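Local coordinates for protein inactive glucansucrase (Lactobacillus reuteri, PDB 5JBD) that is a glycoside hydrolase family 70 protein built around a TIM barrel and binds a calcium ion, at residues 523-537 with 553-565. Numbering follows the deposited sequence.
Sequences ANSNGTDKLSRTSGM and AINMGRAHANQQY. With ACT (acetate ion), chain D.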
loop_
_atom_site.group_PDB
_atom_site.type_symbol
_atom_site.label_atom_id
_atom_site.label_comp_id
_atom_site.label_asym_id
_atom_site.label_seq_id
_atom_site.Cartn_x
_atom_site.Cartn_y
_atom_site.Cartn_z
ATOM N N ALA A 523 38.434 16.512 5.765
ATOM C CA ALA A 523 39.733 15.936 5.396
ATOM C C ALA A 523 40.951 16.580 6.087
ATOM O O ALA A 523 42.023 15.988 6.098
ATOM C CB ALA A 523 39.926 15.981 3.876
ATOM N N ASN A 524 40.780 17.786 6.621
ATOM C CA ASN A 524 41.857 18.515 7.280
ATOM C C ASN A 524 41.828 18.450 8.817
ATOM O O ASN A 524 42.752 18.958 9.454
ATOM C CB ASN A 524 41.837 19.974 6.810
ATOM C CG ASN A 524 41.963 20.098 5.299
ATOM O OD1 ASN A 524 41.187 20.795 4.644
ATOM N ND2 ASN A 524 42.925 19.419 4.749
ATOM N N SER A 525 40.809 17.814 9.403
ATOM C CA SER A 525 40.666 17.731 10.869
ATOM C C SER A 525 41.558 16.660 11.464
ATOM O O SER A 525 41.766 15.628 10.851
ATOM C CB SER A 525 39.226 17.380 11.267
ATOM O OG SER A 525 38.286 18.192 10.603
ATOM N N ASN A 526 42.036 16.894 12.685
ATOM C CA ASN A 526 42.793 15.887 13.445
ATOM C C ASN A 526 41.913 14.902 14.214
ATOM O O ASN A 526 42.375 13.802 14.546
ATOM C CB ASN A 526 43.738 16.559 14.442
ATOM C CG ASN A 526 44.866 17.300 13.762
ATOM O OD1 ASN A 526 45.043 18.497 13.972
ATOM N ND2 ASN A 526 45.626 16.594 12.929
ATOM N N GLY A 527 40.677 15.306 14.517
ATOM C CA GLY A 527 39.749 14.476 15.291
ATOM C C GLY A 527 39.637 14.951 16.731
ATOM O O GLY A 527 40.656 15.237 17.360
ATOM N N THR A 528 38.404 15.024 17.248
ATOM C CA THR A 528 38.135 15.514 18.609
ATOM C C THR A 528 37.578 14.446 19.558
ATOM O O THR A 528 37.202 14.768 20.678
ATOM C CB THR A 528 37.118 16.660 18.574
ATOM O OG1 THR A 528 35.915 16.198 17.950
ATOM C CG2 THR A 528 37.687 17.854 17.820
ATOM N N ASP A 529 37.528 13.192 19.118
ATOM C CA ASP A 529 36.872 12.106 19.870
ATOM C C ASP A 529 37.891 11.006 20.087
ATOM O O ASP A 529 38.774 10.809 19.251
ATOM C CB ASP A 529 35.676 11.581 19.062
ATOM C CG ASP A 529 34.748 10.699 19.871
ATOM O OD1 ASP A 529 35.053 9.503 20.074
ATOM O OD2 ASP A 529 33.680 11.196 20.263
ATOM N N LYS A 530 37.759 10.262 21.182
ATOM C CA LYS A 530 38.644 9.116 21.432
ATOM C C LYS A 530 38.536 8.013 20.350
ATOM O O LYS A 530 39.437 7.197 20.226
ATOM C CB LYS A 530 38.436 8.542 22.848
ATOM C CG LYS A 530 37.116 7.824 23.060
ATOM C CD LYS A 530 36.811 7.582 24.535
ATOM C CE LYS A 530 35.449 6.910 24.689
ATOM N NZ LYS A 530 34.961 6.903 26.096
ATOM N N LEU A 531 37.438 7.993 19.587
ATOM C CA LEU A 531 37.278 7.059 18.463
ATOM C C LEU A 531 37.618 7.657 17.097
ATOM O O LEU A 531 37.464 6.981 16.089
ATOM C CB LEU A 531 35.842 6.492 18.458
ATOM C CG LEU A 531 35.393 5.770 19.735
ATOM C CD1 LEU A 531 33.976 5.219 19.576
ATOM C CD2 LEU A 531 36.356 4.641 20.098
ATOM N N SER A 532 38.097 8.906 17.056
ATOM C CA SER A 532 38.396 9.579 15.793
ATOM C C SER A 532 39.408 8.788 14.972
ATOM O O SER A 532 39.142 8.430 13.825
ATOM C CB SER A 532 38.905 11.008 16.033
ATOM O OG SER A 532 37.847 11.880 16.423
ATOM N N ARG A 533 40.547 8.485 15.586
ATOM C CA ARG A 533 41.646 7.781 14.910
ATOM C C ARG A 533 41.222 6.442 14.266
ATOM O O ARG A 533 41.624 6.126 13.135
ATOM C CB ARG A 533 42.785 7.515 15.906
ATOM C CG ARG A 533 43.971 6.718 15.359
ATOM C CD ARG A 533 44.640 7.404 14.181
ATOM N NE ARG A 533 45.859 6.695 13.774
ATOM C CZ ARG A 533 46.728 7.130 12.858
ATOM N NH1 ARG A 533 46.546 8.294 12.211
ATOM N NH2 ARG A 533 47.802 6.391 12.578
ATOM N N THR A 534 40.426 5.663 14.996
ATOM C CA THR A 534 40.125 4.280 14.605
ATOM C C THR A 534 38.756 4.119 13.922
ATOM O O THR A 534 38.262 2.997 13.788
ATOM C CB THR A 534 40.216 3.345 15.835
ATOM O OG1 THR A 534 39.385 3.857 16.884
ATOM C CG2 THR A 534 41.654 3.236 16.329
ATOM N N SER A 535 38.148 5.219 13.469
ATOM C CA SER A 535 36.880 5.149 12.736
ATOM C C SER A 535 36.998 5.853 11.374
ATOM O O SER A 535 38.062 6.386 11.028
ATOM C CB SER A 535 35.732 5.711 13.592
ATOM O OG SER A 535 35.959 7.059 13.953
ATOM N N GLY A 536 35.920 5.810 10.592
ATOM C CA GLY A 536 35.938 6.210 9.187
ATOM C C GLY A 536 35.965 4.996 8.259
ATOM O O GLY A 536 36.122 3.857 8.694
ATOM N N MET A 537 35.806 5.254 6.967
ATOM C CA MET A 537 35.651 4.191 5.956
ATOM C C MET A 537 35.912 4.772 4.563
ATOM O O MET A 537 35.652 5.947 4.312
ATOM C CB MET A 537 34.226 3.580 6.039
ATOM C CG MET A 537 33.891 2.486 5.014
ATOM S SD MET A 537 32.171 1.899 5.064
ATOM C CE MET A 537 32.257 0.736 6.420
ATOM N N ALA A 553 44.458 6.739 -5.753
ATOM C CA ALA A 553 44.869 7.336 -4.487
ATOM C C ALA A 553 43.625 7.858 -3.757
ATOM O O ALA A 553 42.955 8.753 -4.267
ATOM C CB ALA A 553 45.844 8.475 -4.745
ATOM N N ILE A 554 43.329 7.282 -2.589
ATOM C CA ILE A 554 42.152 7.649 -1.779
ATOM C C ILE A 554 42.580 8.541 -0.618
ATOM O O ILE A 554 43.471 8.178 0.134
ATOM C CB ILE A 554 41.460 6.402 -1.161
ATOM C CG1 ILE A 554 41.291 5.287 -2.195
ATOM C CG2 ILE A 554 40.119 6.785 -0.524
ATOM C CD1 ILE A 554 40.627 5.719 -3.483
ATOM N N ASN A 555 41.941 9.691 -0.457
ATOM C CA ASN A 555 42.246 10.560 0.667
ATOM C C ASN A 555 41.422 10.180 1.900
ATOM O O ASN A 555 40.244 10.543 2.005
ATOM C CB ASN A 555 42.009 12.028 0.321
ATOM C CG ASN A 555 42.428 12.955 1.448
ATOM O OD1 ASN A 555 43.111 12.528 2.387
ATOM N ND2 ASN A 555 42.069 14.230 1.346
ATOM N N MET A 556 42.059 9.498 2.850
ATOM C CA MET A 556 41.413 9.119 4.113
ATOM C C MET A 556 41.326 10.277 5.120
ATOM O O MET A 556 40.558 10.199 6.088
ATOM C CB MET A 556 42.141 7.923 4.741
ATOM C CG MET A 556 42.334 6.732 3.800
ATOM S SD MET A 556 40.797 6.097 3.086
ATOM C CE MET A 556 40.022 5.418 4.542
ATOM N N GLY A 557 42.121 11.323 4.903
ATOM C CA GLY A 557 42.139 12.507 5.752
ATOM C C GLY A 557 43.358 12.608 6.649
ATOM O O GLY A 557 44.019 11.608 6.938
ATOM N N ARG A 558 43.615 13.824 7.126
ATOM C CA ARG A 558 44.761 14.130 7.990
ATOM C C ARG A 558 44.721 13.403 9.332
ATOM O O ARG A 558 45.758 13.199 9.942
ATOM C CB ARG A 558 44.872 15.647 8.265
ATOM C CG ARG A 558 45.214 16.492 7.050
ATOM C CD ARG A 558 46.670 16.313 6.645
ATOM N NE ARG A 558 46.950 16.936 5.354
ATOM C CZ ARG A 558 48.065 16.751 4.651
ATOM N NH1 ARG A 558 49.041 15.958 5.108
ATOM N NH2 ARG A 558 48.210 17.373 3.477
ATOM N N ALA A 559 43.531 13.011 9.784
ATOM C CA ALA A 559 43.402 12.206 10.996
ATOM C C ALA A 559 43.917 10.785 10.834
ATOM O O ALA A 559 44.041 10.077 11.826
ATOM C CB ALA A 559 41.945 12.176 11.459
ATOM N N HIS A 560 44.225 10.365 9.602
ATOM C CA HIS A 560 44.532 8.977 9.313
ATOM C C HIS A 560 45.840 8.749 8.543
ATOM O O HIS A 560 45.911 7.880 7.672
ATOM C CB HIS A 560 43.348 8.385 8.563
ATOM C CG HIS A 560 42.065 8.485 9.327
ATOM N ND1 HIS A 560 41.811 7.716 10.438
ATOM C CD2 HIS A 560 40.997 9.300 9.178
ATOM C CE1 HIS A 560 40.626 8.036 10.927
ATOM N NE2 HIS A 560 40.110 8.995 10.179
ATOM N N ALA A 561 46.877 9.494 8.913
ATOM C CA ALA A 561 48.226 9.318 8.338
ATOM C C ALA A 561 48.918 8.145 9.009
ATOM O O ALA A 561 48.682 7.864 10.185
ATOM C CB ALA A 561 49.055 10.583 8.498
ATOM N N ASN A 562 49.745 7.434 8.243
ATOM C CA ASN A 562 50.544 6.317 8.755
ATOM C C ASN A 562 49.670 5.313 9.508
ATOM O O ASN A 562 49.973 4.921 10.640
ATOM C CB ASN A 562 51.686 6.842 9.642
ATOM C CG ASN A 562 52.558 7.882 8.932
ATOM O OD1 ASN A 562 52.720 9.007 9.415
ATOM N ND2 ASN A 562 53.092 7.517 7.773
ATOM N N GLN A 563 48.584 4.904 8.859
ATOM C CA GLN A 563 47.578 4.068 9.498
ATOM C C GLN A 563 47.236 2.830 8.692
ATOM O O GLN A 563 47.085 2.897 7.473
ATOM C CB GLN A 563 46.312 4.880 9.760
ATOM C CG GLN A 563 45.293 4.107 10.586
ATOM C CD GLN A 563 44.163 4.955 11.120
ATOM O OE1 GLN A 563 44.034 6.139 10.804
ATOM N NE2 GLN A 563 43.315 4.333 11.941
ATOM N N GLN A 564 47.078 1.710 9.402
ATOM C CA GLN A 564 46.734 0.423 8.797
ATOM C C GLN A 564 45.235 0.302 8.568
ATOM O O GLN A 564 44.445 0.581 9.473
ATOM C CB GLN A 564 47.173 -0.717 9.708
ATOM C CG GLN A 564 48.660 -0.701 10.006
ATOM C CD GLN A 564 49.133 -1.983 10.644
ATOM O OE1 GLN A 564 48.366 -2.705 11.284
ATOM N NE2 GLN A 564 50.395 -2.297 10.431
ATOM N N TYR A 565 44.860 -0.116 7.359
ATOM C CA TYR A 565 43.464 -0.347 6.971
ATOM C C TYR A 565 43.258 -1.798 6.564
ATOM O O TYR A 565 44.110 -2.394 5.896
ATOM C CB TYR A 565 43.059 0.613 5.839
ATOM C CG TYR A 565 42.733 1.969 6.381
ATOM C CD1 TYR A 565 43.732 2.877 6.672
ATOM C CD2 TYR A 565 41.415 2.301 6.704
ATOM C CE1 TYR A 565 43.441 4.107 7.213
ATOM C CE2 TYR A 565 41.104 3.528 7.255
ATOM C CZ TYR A 565 42.116 4.424 7.508
ATOM O OH TYR A 565 41.816 5.639 8.039
HETATM C C ACT D . 40.235 19.471 14.816
HETATM O O ACT D . 39.811 18.295 14.900
HETATM O OXT ACT D . 41.071 19.807 13.949
HETATM C CH3 ACT D . 39.732 20.508 15.778
HETATM O O HOH W 1 43.244 15.806 3.519
HETATM O O HOH W 2 40.938 14.360 8.700
HETATM O O HOH W 3 43.428 11.026 14.481
HETATM O O HOH W 4 39.317 6.086 8.470
#
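Ala523 and Gly557 bring the two backbones closest, their CA atoms 4.2 Å apart, and one direct main-chain bond joins the loops there: Arg558 N donates to Ala523 O at 2.9 Å, nearly straight at 168°. Farther along, water 2 spans Ser525 O and Ala559 N, and water 3 spans Asn526 O and Ala559 O, while Ala559 CB packs against both Ser525 O and Asn526 O. Arg533 dominates the side-chain contact. With CG anti to the backbone N (chi1 177°) and a bend at chi2, its guanidinium turns back to segment 553-565, where NH1 and NH2 both donate, end-on, to Ala561 O, at 3.0 and 2.9 Å. NH1 also reaches Ala559 O at 3.1 Å, from above that carbonyl plane. The Gln563 amide lies on one guanidinium face in an offset stack, the planes 13° apart and OE1 toward the rim, and its NE2 donates to Arg533 O at 2.7 Å. Gln563 OE1 in turn accepts from His560 ND1 at 2.8 Å, almost in the imidazole plane; the two bonds together fix the amide's rotation. His560 NE2 is hydrogen-bonded to Tyr516 O, so the ring is held at both nitrogens. Water 4 lies over the centre of one ring face, Ala559 CB over the opposite face, offset toward the rim. The arrangement is loop-to-loop packing in an antiparallel beta domain, at the ends of strands 537-542, 550-555 and 564-571, with an Asx turn leading out of strand 550-555, in which Asn555 OD1 accepts from Gly557 N, two residues on.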